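Local coordinates for protein AvrA (Salmonella typhimurium, PDB 6BE0) that probably transfers the acetyl group of acetyl-CoA to serine and threonine residues of target proteins, and binds inositol hexakisphosphate, at residues 182-195 / 286-298. Numbering follows the deposited sequence.
With IHP (inositol hexakisphosphate), chain B; COA (coenzyme A), chain C.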
ATOM      1  N   SER A 182     -10.790  -3.694   6.553  1.00 33.74           N
ATOM      2  CA  SER A 182     -10.663  -3.415   7.978  1.00 33.77           C
ATOM      3  C   SER A 182     -10.499  -1.913   8.182  1.00 33.59           C
ATOM      4  O   SER A 182     -10.188  -1.183   7.243  1.00 33.12           O
ATOM      5  CB  SER A 182      -9.489  -4.183   8.585  1.00 32.92           C
ATOM      6  OG  SER A 182      -8.269  -3.857   7.948  1.00 31.61           O
ATOM      7  N   SER A 183     -10.701  -1.458   9.414  1.00 42.66           N
ATOM      8  CA  SER A 183     -10.918  -0.040   9.681  1.00 46.53           C
ATOM      9  C   SER A 183      -9.647   0.796   9.855  1.00 43.60           C
ATOM     10  O   SER A 183      -9.676   2.008   9.644  1.00 42.99           O
ATOM     11  CB  SER A 183     -11.785   0.109  10.933  1.00 48.29           C
ATOM     12  OG  SER A 183     -11.165  -0.495  12.056  1.00 58.40           O
ATOM     13  N   SER A 184      -8.541   0.158  10.231  1.00 35.75           N
ATOM     14  CA  SER A 184      -7.359   0.894  10.689  1.00 37.38           C
ATOM     15  C   SER A 184      -6.028   0.335  10.178  1.00 34.20           C
ATOM     16  O   SER A 184      -4.995   0.517  10.823  1.00 33.90           O
ATOM     17  CB  SER A 184      -7.344   0.914  12.220  1.00 37.85           C
ATOM     18  OG  SER A 184      -7.350  -0.403  12.740  1.00 48.10           O
ATOM     19  N   GLU A 185      -6.046  -0.317   9.018  1.00 31.14           N
ATOM     20  CA  GLU A 185      -4.858  -1.002   8.503  1.00 30.84           C
ATOM     21  C   GLU A 185      -4.225  -0.299   7.298  1.00 31.42           C
ATOM     22  O   GLU A 185      -3.465  -0.913   6.548  1.00 29.15           O
ATOM     23  CB  GLU A 185      -5.213  -2.447   8.131  1.00 30.21           C
ATOM     24  CG  GLU A 185      -5.269  -3.399   9.319  1.00 35.44           C
ATOM     25  CD  GLU A 185      -6.082  -2.850  10.473  1.00 31.79           C
ATOM     26  OE1 GLU A 185      -5.477  -2.460  11.494  1.00 32.09           O
ATOM     27  OE2 GLU A 185      -7.324  -2.802  10.357  1.00 32.45           O
ATOM     28  N   CYS A 186      -4.521   0.985   7.118  1.00 29.14           N
ATOM     29  CA  CYS A 186      -4.014   1.719   5.963  1.00 28.80           C
ATOM     30  C   CYS A 186      -2.487   1.723   5.927  1.00 28.18           C
ATOM     31  O   CYS A 186      -1.884   1.565   4.865  1.00 27.66           O
ATOM     32  CB  CYS A 186      -4.542   3.160   5.960  1.00 29.82           C
ATOM     33  SG  CYS A 186      -4.116   4.155   7.412  1.00 40.18           S
ATOM     34  N   GLY A 187      -1.869   1.895   7.090  1.00 28.51           N
ATOM     35  CA  GLY A 187      -0.420   1.925   7.187  1.00 28.37           C
ATOM     36  C   GLY A 187       0.246   0.617   6.796  1.00 27.81           C
ATOM     37  O   GLY A 187       1.238   0.613   6.073  1.00 27.59           O
ATOM     38  N   ILE A 188      -0.300  -0.498   7.270  1.00 30.01           N
ATOM     39  CA  ILE A 188       0.286  -1.809   7.003  1.00 29.85           C
ATOM     40  C   ILE A 188       0.191  -2.157   5.521  1.00 29.39           C
ATOM     41  O   ILE A 188       1.160  -2.628   4.927  1.00 31.16           O
ATOM     42  CB  ILE A 188      -0.399  -2.924   7.826  1.00 30.40           C
ATOM     43  CG1 ILE A 188      -0.445  -2.553   9.312  1.00 31.10           C
ATOM     44  CG2 ILE A 188       0.324  -4.259   7.632  1.00 30.92           C
ATOM     45  CD1 ILE A 188       0.916  -2.289   9.934  1.00 33.02           C
ATOM     46  N   PHE A 189      -0.979  -1.926   4.933  1.00 29.15           N
ATOM     47  CA  PHE A 189      -1.182  -2.182   3.512  1.00 30.75           C
ATOM     48  C   PHE A 189      -0.212  -1.364   2.666  1.00 32.42           C
ATOM     49  O   PHE A 189       0.406  -1.886   1.742  1.00 31.80           O
ATOM     50  CB  PHE A 189      -2.624  -1.868   3.104  1.00 29.29           C
ATOM     51  CG  PHE A 189      -3.566  -3.029   3.256  1.00 29.89           C
ATOM     52  CD1 PHE A 189      -3.739  -3.934   2.223  1.00 30.75           C
ATOM     53  CD2 PHE A 189      -4.283  -3.212   4.428  1.00 30.28           C
ATOM     54  CE1 PHE A 189      -4.604  -5.003   2.357  1.00 33.63           C
ATOM     55  CE2 PHE A 189      -5.148  -4.280   4.568  1.00 32.63           C
ATOM     56  CZ  PHE A 189      -5.310  -5.176   3.530  1.00 31.63           C
ATOM     57  N   SER A 190      -0.072  -0.084   2.992  1.00 26.74           N
ATOM     58  CA  SER A 190       0.774   0.807   2.208  1.00 26.73           C
ATOM     59  C   SER A 190       2.250   0.437   2.349  1.00 26.80           C
ATOM     60  O   SER A 190       3.015   0.507   1.384  1.00 26.89           O
ATOM     61  CB  SER A 190       0.552   2.260   2.632  1.00 27.12           C
ATOM     62  OG  SER A 190      -0.762   2.691   2.315  1.00 27.93           O
ATOM     63  N   LEU A 191       2.645   0.042   3.555  1.00 29.35           N
ATOM     64  CA  LEU A 191       4.023  -0.360   3.810  1.00 31.85           C
ATOM     65  C   LEU A 191       4.364  -1.630   3.043  1.00 30.06           C
ATOM     66  O   LEU A 191       5.439  -1.742   2.457  1.00 32.51           O
ATOM     67  CB  LEU A 191       4.252  -0.571   5.307  1.00 30.46           C
ATOM     68  CG  LEU A 191       5.654  -1.017   5.730  1.00 31.49           C
ATOM     69  CD1 LEU A 191       6.718  -0.027   5.272  1.00 31.90           C
ATOM     70  CD2 LEU A 191       5.706  -1.198   7.238  1.00 34.70           C
ATOM     71  N   ALA A 192       3.443  -2.586   3.053  1.00 27.69           N
ATOM     72  CA  ALA A 192       3.641  -3.848   2.350  1.00 28.30           C
ATOM     73  C   ALA A 192       3.704  -3.624   0.844  1.00 28.19           C
ATOM     74  O   ALA A 192       4.605  -4.127   0.170  1.00 28.93           O
ATOM     75  CB  ALA A 192       2.528  -4.826   2.695  1.00 28.55           C
ATOM     76  N   LEU A 193       2.744  -2.865   0.325  1.00 30.03           N
ATOM     77  CA  LEU A 193       2.699  -2.548  -1.098  1.00 32.52           C
ATOM     78  C   LEU A 193       3.959  -1.810  -1.543  1.00 33.63           C
ATOM     79  O   LEU A 193       4.458  -2.032  -2.644  1.00 30.10           O
ATOM     80  CB  LEU A 193       1.461  -1.708  -1.418  1.00 29.08           C
ATOM     81  CG  LEU A 193       0.114  -2.428  -1.318  1.00 29.34           C
ATOM     82  CD1 LEU A 193      -1.028  -1.439  -1.488  1.00 33.16           C
ATOM     83  CD2 LEU A 193       0.013  -3.549  -2.338  1.00 34.60           C
ATOM     84  N   ALA A 194       4.470  -0.937  -0.680  1.00 27.56           N
ATOM     85  CA  ALA A 194       5.680  -0.180  -0.984  1.00 27.96           C
ATOM     86  C   ALA A 194       6.832  -1.119  -1.326  1.00 28.84           C
ATOM     87  O   ALA A 194       7.558  -0.899  -2.296  1.00 29.40           O
ATOM     88  CB  ALA A 194       6.055   0.715   0.185  1.00 28.00           C
ATOM     89  N   LYS A 195       6.986  -2.170  -0.529  1.00 29.25           N
ATOM     90  CA  LYS A 195       8.048  -3.142  -0.749  1.00 30.57           C
ATOM     91  C   LYS A 195       7.774  -3.979  -1.997  1.00 31.11           C
ATOM     92  O   LYS A 195       8.701  -4.363  -2.707  1.00 32.33           O
ATOM     93  CB  LYS A 195       8.213  -4.040   0.481  1.00 31.26           C
ATOM     94  CG  LYS A 195       9.229  -3.507   1.489  1.00 31.91           C
ATOM     95  CD  LYS A 195       8.712  -3.534   2.923  1.00 31.69           C
ATOM     96  CE  LYS A 195       8.617  -4.945   3.478  1.00 38.57           C
ATOM     97  NZ  LYS A 195       8.229  -4.941   4.919  1.00 34.68           N
ATOM     98  N   ILE A 286      -7.335 -11.873   8.996  1.00 41.32           N
ATOM     99  CA  ILE A 286      -6.477 -11.143   9.924  1.00 38.94           C
ATOM    100  C   ILE A 286      -5.052 -11.099   9.386  1.00 37.30           C
ATOM    101  O   ILE A 286      -4.095 -11.000  10.151  1.00 35.88           O
ATOM    102  CB  ILE A 286      -6.479 -11.782  11.329  1.00 43.93           C
ATOM    103  CG1 ILE A 286      -5.963 -13.226  11.273  1.00 40.89           C
ATOM    104  CG2 ILE A 286      -7.880 -11.739  11.924  1.00 41.18           C
ATOM    105  CD1 ILE A 286      -5.645 -13.811  12.631  1.00 41.55           C
ATOM    106  N   SER A 287      -4.917 -11.180   8.065  1.00 35.12           N
ATOM    107  CA  SER A 287      -3.602 -11.231   7.434  1.00 34.11           C
ATOM    108  C   SER A 287      -2.821  -9.949   7.704  1.00 32.14           C
ATOM    109  O   SER A 287      -1.674  -9.990   8.152  1.00 33.52           O
ATOM    110  CB  SER A 287      -3.735 -11.457   5.926  1.00 37.21           C
ATOM    111  OG  SER A 287      -2.484 -11.796   5.354  1.00 35.02           O
ATOM    112  N   ALA A 288      -3.451  -8.810   7.432  1.00 30.29           N
ATOM    113  CA  ALA A 288      -2.822  -7.514   7.654  1.00 28.65           C
ATOM    114  C   ALA A 288      -2.492  -7.306   9.128  1.00 28.40           C
ATOM    115  O   ALA A 288      -1.444  -6.753   9.462  1.00 27.45           O
ATOM    116  CB  ALA A 288      -3.722  -6.395   7.153  1.00 28.65           C
ATOM    117  N   HIS A 289      -3.383  -7.750  10.009  1.00 33.73           N
ATOM    118  CA  HIS A 289      -3.155  -7.624  11.444  1.00 34.21           C
ATOM    119  C   HIS A 289      -1.963  -8.469  11.879  1.00 33.51           C
ATOM    120  O   HIS A 289      -1.200  -8.074  12.761  1.00 33.35           O
ATOM    121  CB  HIS A 289      -4.406  -8.027  12.227  1.00 32.81           C
ATOM    122  CG  HIS A 289      -5.510  -7.020  12.157  1.00 33.73           C
ATOM    123  ND1 HIS A 289      -6.330  -6.886  11.057  1.00 35.10           N
ATOM    124  CD2 HIS A 289      -5.926  -6.091  13.050  1.00 34.01           C
ATOM    125  CE1 HIS A 289      -7.206  -5.922  11.278  1.00 36.30           C
ATOM    126  NE2 HIS A 289      -6.981  -5.422  12.479  1.00 35.50           N
ATOM    127  N   LYS A 290      -1.802  -9.632  11.256  1.00 38.35           N
ATOM    128  CA  LYS A 290      -0.650 -10.483  11.523  1.00 33.90           C
ATOM    129  C   LYS A 290       0.617  -9.855  10.951  1.00 33.14           C
ATOM    130  O   LYS A 290       1.697  -9.997  11.524  1.00 34.44           O
ATOM    131  CB  LYS A 290      -0.858 -11.885  10.944  1.00 35.68           C
ATOM    132  CG  LYS A 290      -1.869 -12.726  11.717  1.00 39.80           C
ATOM    133  CD  LYS A 290      -2.242 -14.009  10.985  1.00 39.14           C
ATOM    134  CE  LYS A 290      -1.093 -15.007  10.959  1.00 40.51           C
ATOM    135  NZ  LYS A 290      -1.477 -16.274  10.270  1.00 42.69           N
ATOM    136  N   LYS A 291       0.487  -9.154   9.827  1.00 35.76           N
ATOM    137  CA  LYS A 291       1.640  -8.507   9.206  1.00 33.59           C
ATOM    138  C   LYS A 291       2.177  -7.387  10.092  1.00 31.01           C
ATOM    139  O   LYS A 291       3.388  -7.181  10.172  1.00 34.70           O
ATOM    140  CB  LYS A 291       1.284  -7.952   7.824  1.00 32.11           C
ATOM    141  CG  LYS A 291       2.485  -7.412   7.044  1.00 32.20           C
ATOM    142  CD  LYS A 291       3.510  -8.504   6.752  1.00 36.73           C
ATOM    143  CE  LYS A 291       4.719  -7.974   5.994  1.00 41.25           C
ATOM    144  NZ  LYS A 291       4.372  -7.493   4.632  1.00 41.84           N
ATOM    145  N   ARG A 292       1.275  -6.662  10.749  1.00 34.49           N
ATOM    146  CA  ARG A 292       1.676  -5.627  11.696  1.00 35.09           C
ATOM    147  C   ARG A 292       2.562  -6.231  12.779  1.00 36.18           C
ATOM    148  O   ARG A 292       3.586  -5.656  13.152  1.00 36.16           O
ATOM    149  CB  ARG A 292       0.454  -4.956  12.335  1.00 33.51           C
ATOM    150  CG  ARG A 292       0.818  -3.953  13.428  1.00 33.09           C
ATOM    151  CD  ARG A 292      -0.401  -3.311  14.071  1.00 34.51           C
ATOM    152  NE  ARG A 292      -1.135  -2.449  13.144  1.00 34.79           N
ATOM    153  CZ  ARG A 292      -2.287  -2.763  12.558  1.00 36.03           C
ATOM    154  NH1 ARG A 292      -2.881  -3.930  12.786  1.00 39.92           N
ATOM    155  NH2 ARG A 292      -2.858  -1.895  11.735  1.00 38.49           N
ATOM    156  N   ILE A 293       2.153  -7.393  13.278  1.00 29.78           N
ATOM    157  CA  ILE A 293       2.888  -8.079  14.334  1.00 32.56           C
ATOM    158  C   ILE A 293       4.277  -8.486  13.848  1.00 32.71           C
ATOM    159  O   ILE A 293       5.265  -8.325  14.564  1.00 34.06           O
ATOM    160  CB  ILE A 293       2.116  -9.321  14.831  1.00 33.04           C
ATOM    161  CG1 ILE A 293       0.786  -8.885  15.458  1.00 32.98           C
ATOM    162  CG2 ILE A 293       2.949 -10.110  15.842  1.00 37.25           C
ATOM    163  CD1 ILE A 293      -0.138 -10.028  15.818  1.00 37.41           C
ATOM    164  N   ALA A 294       4.344  -9.014  12.631  1.00 33.45           N
ATOM    165  CA  ALA A 294       5.619  -9.390  12.033  1.00 36.48           C
ATOM    166  C   ALA A 294       6.530  -8.175  11.922  1.00 35.14           C
ATOM    167  O   ALA A 294       7.699  -8.221  12.308  1.00 39.47           O
ATOM    168  CB  ALA A 294       5.401 -10.014  10.665  1.00 37.05           C
ATOM    169  N   GLU A 295       5.976  -7.090  11.393  1.00 38.19           N
ATOM    170  CA  GLU A 295       6.714  -5.848  11.209  1.00 34.53           C
ATOM    171  C   GLU A 295       7.260  -5.310  12.530  1.00 36.28           C
ATOM    172  O   GLU A 295       8.415  -4.889  12.606  1.00 36.99           O
ATOM    173  CB  GLU A 295       5.816  -4.805  10.544  1.00 32.35           C
ATOM    174  CG  GLU A 295       5.554  -5.063   9.066  1.00 34.81           C
ATOM    175  CD  GLU A 295       6.688  -4.587   8.174  1.00 36.30           C
ATOM    176  OE1 GLU A 295       7.811  -4.382   8.681  1.00 40.39           O
ATOM    177  OE2 GLU A 295       6.452  -4.411   6.961  1.00 33.16           O
ATOM    178  N   TYR A 296       6.430  -5.329  13.569  1.00 33.49           N
ATOM    179  CA  TYR A 296       6.848  -4.857  14.887  1.00 35.41           C
ATOM    180  C   TYR A 296       7.936  -5.751  15.475  1.00 37.56           C
ATOM    181  O   TYR A 296       8.928  -5.261  16.015  1.00 39.66           O
ATOM    182  CB  TYR A 296       5.660  -4.799  15.851  1.00 38.95           C
ATOM    183  CG  TYR A 296       4.672  -3.678  15.595  1.00 32.19           C
ATOM    184  CD1 TYR A 296       4.692  -2.949  14.411  1.00 32.35           C
ATOM    185  CD2 TYR A 296       3.722  -3.342  16.549  1.00 34.69           C
ATOM    186  CE1 TYR A 296       3.788  -1.927  14.186  1.00 31.95           C
ATOM    187  CE2 TYR A 296       2.816  -2.322  16.333  1.00 32.64           C
ATOM    188  CZ  TYR A 296       2.853  -1.618  15.152  1.00 29.31           C
ATOM    189  OH  TYR A 296       1.950  -0.603  14.941  1.00 28.76           O
ATOM    190  N   LYS A 297       7.739  -7.062  15.377  1.00 34.87           N
ATOM    191  CA  LYS A 297       8.685  -8.020  15.938  1.00 37.82           C
ATOM    192  C   LYS A 297      10.065  -7.883  15.303  1.00 39.38           C
ATOM    193  O   LYS A 297      11.082  -8.105  15.960  1.00 44.68           O
ATOM    194  CB  LYS A 297       8.173  -9.451  15.761  1.00 38.79           C
ATOM    195  CG  LYS A 297       7.113  -9.867  16.770  1.00 38.92           C
ATOM    196  CD  LYS A 297       6.744 -11.332  16.604  1.00 40.51           C
ATOM    197  CE  LYS A 297       5.725 -11.781  17.635  1.00 41.22           C
ATOM    198  NZ  LYS A 297       5.413 -13.230  17.500  1.00 43.24           N
ATOM    199  N   SER A 298      10.097  -7.515  14.026  1.00 45.84           N
ATOM    200  CA  SER A 298      11.360  -7.359  13.310  1.00 44.38           C
ATOM    201  C   SER A 298      12.199  -6.232  13.906  1.00 44.44           C
ATOM    202  O   SER A 298      13.428  -6.290  13.888  1.00 46.57           O
ATOM    203  CB  SER A 298      11.107  -7.089  11.825  1.00 40.43           C
ATOM    204  OG  SER A 298      10.436  -8.176  11.213  1.00 51.08           O
TER
HETATM  205  C1  IHP B 301       8.442 -11.816   1.981  1.00 78.54           C
HETATM  206  C2  IHP B 301       7.381 -10.835   2.466  1.00 69.88           C
HETATM  207  C3  IHP B 301       6.140 -11.565   2.951  1.00 67.42           C
HETATM  208  C4  IHP B 301       6.497 -12.598   4.000  1.00 79.01           C
HETATM  209  C5  IHP B 301       7.401 -13.639   3.365  1.00 73.21           C
HETATM  210  C6  IHP B 301       8.705 -12.998   2.912  1.00 78.55           C
HETATM  211  O11 IHP B 301       9.640 -11.095   1.756  1.00 69.77           O
HETATM  212  P1  IHP B 301      10.030 -10.738   0.250  1.00 75.18           P
HETATM  213  O21 IHP B 301      10.610  -9.343   0.199  1.00 93.13           O
HETATM  214  O31 IHP B 301       8.811 -10.785  -0.646  1.00 74.01           O
HETATM  215  O41 IHP B 301      11.056 -11.725  -0.240  1.00 86.31           O
HETATM  216  O12 IHP B 301       7.919  -9.995   3.511  1.00 69.12           O
HETATM  217  P2  IHP B 301       8.045  -8.433   3.284  1.00 49.55           P
HETATM  218  O22 IHP B 301       8.782  -8.138   1.999  1.00 36.70           O
HETATM  219  O32 IHP B 301       6.680  -7.793   3.205  1.00 53.55           O
HETATM  220  O42 IHP B 301       8.812  -7.820   4.435  1.00 27.05           O
HETATM  221  O13 IHP B 301       5.194 -10.626   3.464  1.00 55.70           O
HETATM  222  P3  IHP B 301       3.841 -10.368   2.663  1.00 49.28           P
HETATM  223  O23 IHP B 301       3.489  -8.901   2.721  1.00 38.31           O
HETATM  224  O33 IHP B 301       3.978 -10.781   1.216  1.00 28.69           O
HETATM  225  O43 IHP B 301       2.725 -11.156   3.295  1.00 37.48           O
HETATM  226  O14 IHP B 301       5.310 -13.169   4.582  1.00100.62           O
HETATM  227  P4  IHP B 301       4.314 -14.178   3.814  1.00 55.44           P
HETATM  228  O24 IHP B 301       2.884 -13.758   4.073  1.00 41.12           O
HETATM  229  O34 IHP B 301       4.553 -14.186   2.321  1.00 48.71           O
HETATM  230  O44 IHP B 301       4.486 -15.570   4.356  1.00 48.35           O
HETATM  231  O15 IHP B 301       7.673 -14.720   4.258  1.00 75.85           O
HETATM  232  P5  IHP B 301       7.908 -16.166   3.655  1.00 52.27           P
HETATM  233  O25 IHP B 301       8.194 -16.070   2.171  1.00 33.57           O
HETATM  234  O35 IHP B 301       9.081 -16.806   4.353  1.00 41.35           O
HETATM  235  O45 IHP B 301       6.687 -17.030   3.856  1.00 47.66           O
HETATM  236  O16 IHP B 301       9.478 -12.596   4.041  1.00 80.80           O
HETATM  237  P6  IHP B 301      10.982 -13.020   4.124  1.00 54.83           P
HETATM  238  O26 IHP B 301      11.510 -12.745   5.508  1.00 38.91           O
HETATM  239  O36 IHP B 301      11.121 -14.489   3.821  1.00 57.44           O
HETATM  240  O46 IHP B 301      11.802 -12.230   3.134  1.00 45.69           O
HETATM  241  N1A COA C 302     -12.001  -7.373   8.223  1.00 46.94           N
HETATM  242  C2A COA C 302     -11.912  -8.294   7.216  1.00 45.68           C
HETATM  243  N3A COA C 302     -12.825  -8.289   6.199  1.00 50.04           N
HETATM  244  C4A COA C 302     -13.835  -7.364   6.178  1.00 52.71           C
HETATM  245  C5A COA C 302     -13.928  -6.450   7.169  1.00 41.56           C
HETATM  246  C6A COA C 302     -12.994  -6.464   8.199  1.00 38.20           C
HETATM  247  N6A COA C 302     -12.560  -5.854   9.415  1.00 48.94           N
HETATM  248  N7A COA C 302     -15.005  -5.654   6.915  1.00 54.56           N
HETATM  249  C8A COA C 302     -15.576  -6.082   5.760  1.00 59.47           C
HETATM  250  N9A COA C 302     -14.863  -7.136   5.302  1.00 62.41           N
HETATM  251  C1B COA C 302     -15.089  -7.904   4.123  1.00 58.69           C
HETATM  252  C2B COA C 302     -15.570  -9.092   4.419  1.00 63.90           C
HETATM  253  O2B COA C 302     -14.502 -10.077   4.444  1.00 84.53           O
HETATM  254  C3B COA C 302     -16.629  -9.428   3.238  1.00 82.50           C
HETATM  255  O3B COA C 302     -15.950  -9.837   2.051  1.00 84.10           O
HETATM  256  P3B COA C 302     -16.193 -11.325   1.478  1.00 67.69           P
HETATM  257  O7A COA C 302     -15.532 -12.334   2.389  1.00 52.49           O
HETATM  258  O8A COA C 302     -17.674 -11.606   1.402  1.00 77.48           O
HETATM  259  O9A COA C 302     -15.596 -11.436   0.091  1.00 71.68           O
HETATM  260  C4B COA C 302     -17.278  -8.260   3.024  1.00 85.62           C
HETATM  261  O4B COA C 302     -16.208  -7.197   3.237  1.00 77.01           O
HETATM  262  C5B COA C 302     -18.411  -8.089   4.027  1.00 93.33           C
HETATM  263  O5B COA C 302     -18.932  -6.767   3.948  1.00 81.09           O
HETATM  264  P1A COA C 302     -20.399  -6.536   3.350  1.00123.16           P
HETATM  265  O1A COA C 302     -20.744  -7.642   2.365  1.00117.40           O
HETATM  266  O2A COA C 302     -21.405  -6.526   4.489  1.00129.07           O
HETATM  267  O3A COA C 302     -20.443  -5.138   2.606  1.00 91.01           O
HETATM  268  O   HOH W   1      -9.093  -2.837  13.388  1.00 30.02           O
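Helices 186-195 and 287-298 of this YopJ-family acetyltransferase cross at 72°, their axes 9.5 Å apart, with Ile188 set against Arg292, and the buried crossing joins the coenzyme A pocket to the inositol hexakisphosphate pocket. Ile188, branched and apolar, fills the crossing: CG1 lies over one face of the Arg292 guanidinium, while CG2 packs on Lys291 CB. Ala288 is small enough for its CB to come 3.6 Å from Phe189 CE2.

In Glu185, the N-cap residue, chi1 of -80° sets CG over one face of the His289 ring in a CH-pi contact, and the bend at chi2 (48°) turns the carboxylate toward Arg292. Its OE1 takes Arg292 NH2 at 2.7 Å through the anti lone pair, with carboxylate and guanidinium planes almost perpendicular; Asp68 gives NH2 a second acidic partner. OE2 accepts from Ser182 OG and, above the carboxylate plane, from Ser184 N, so both oxygens are held. Ser182 itself borders coenzyme A.

Toward the other end, Glu295 OE2 forms a salt bridge with Lys195 NZ at 2.8 Å. Both long lysines serve inositol hexakisphosphate: Lys195 NZ bonds weakly to its O42, whereas Lys291 NZ reaches its O23 and, at 2.7 Å, its O32.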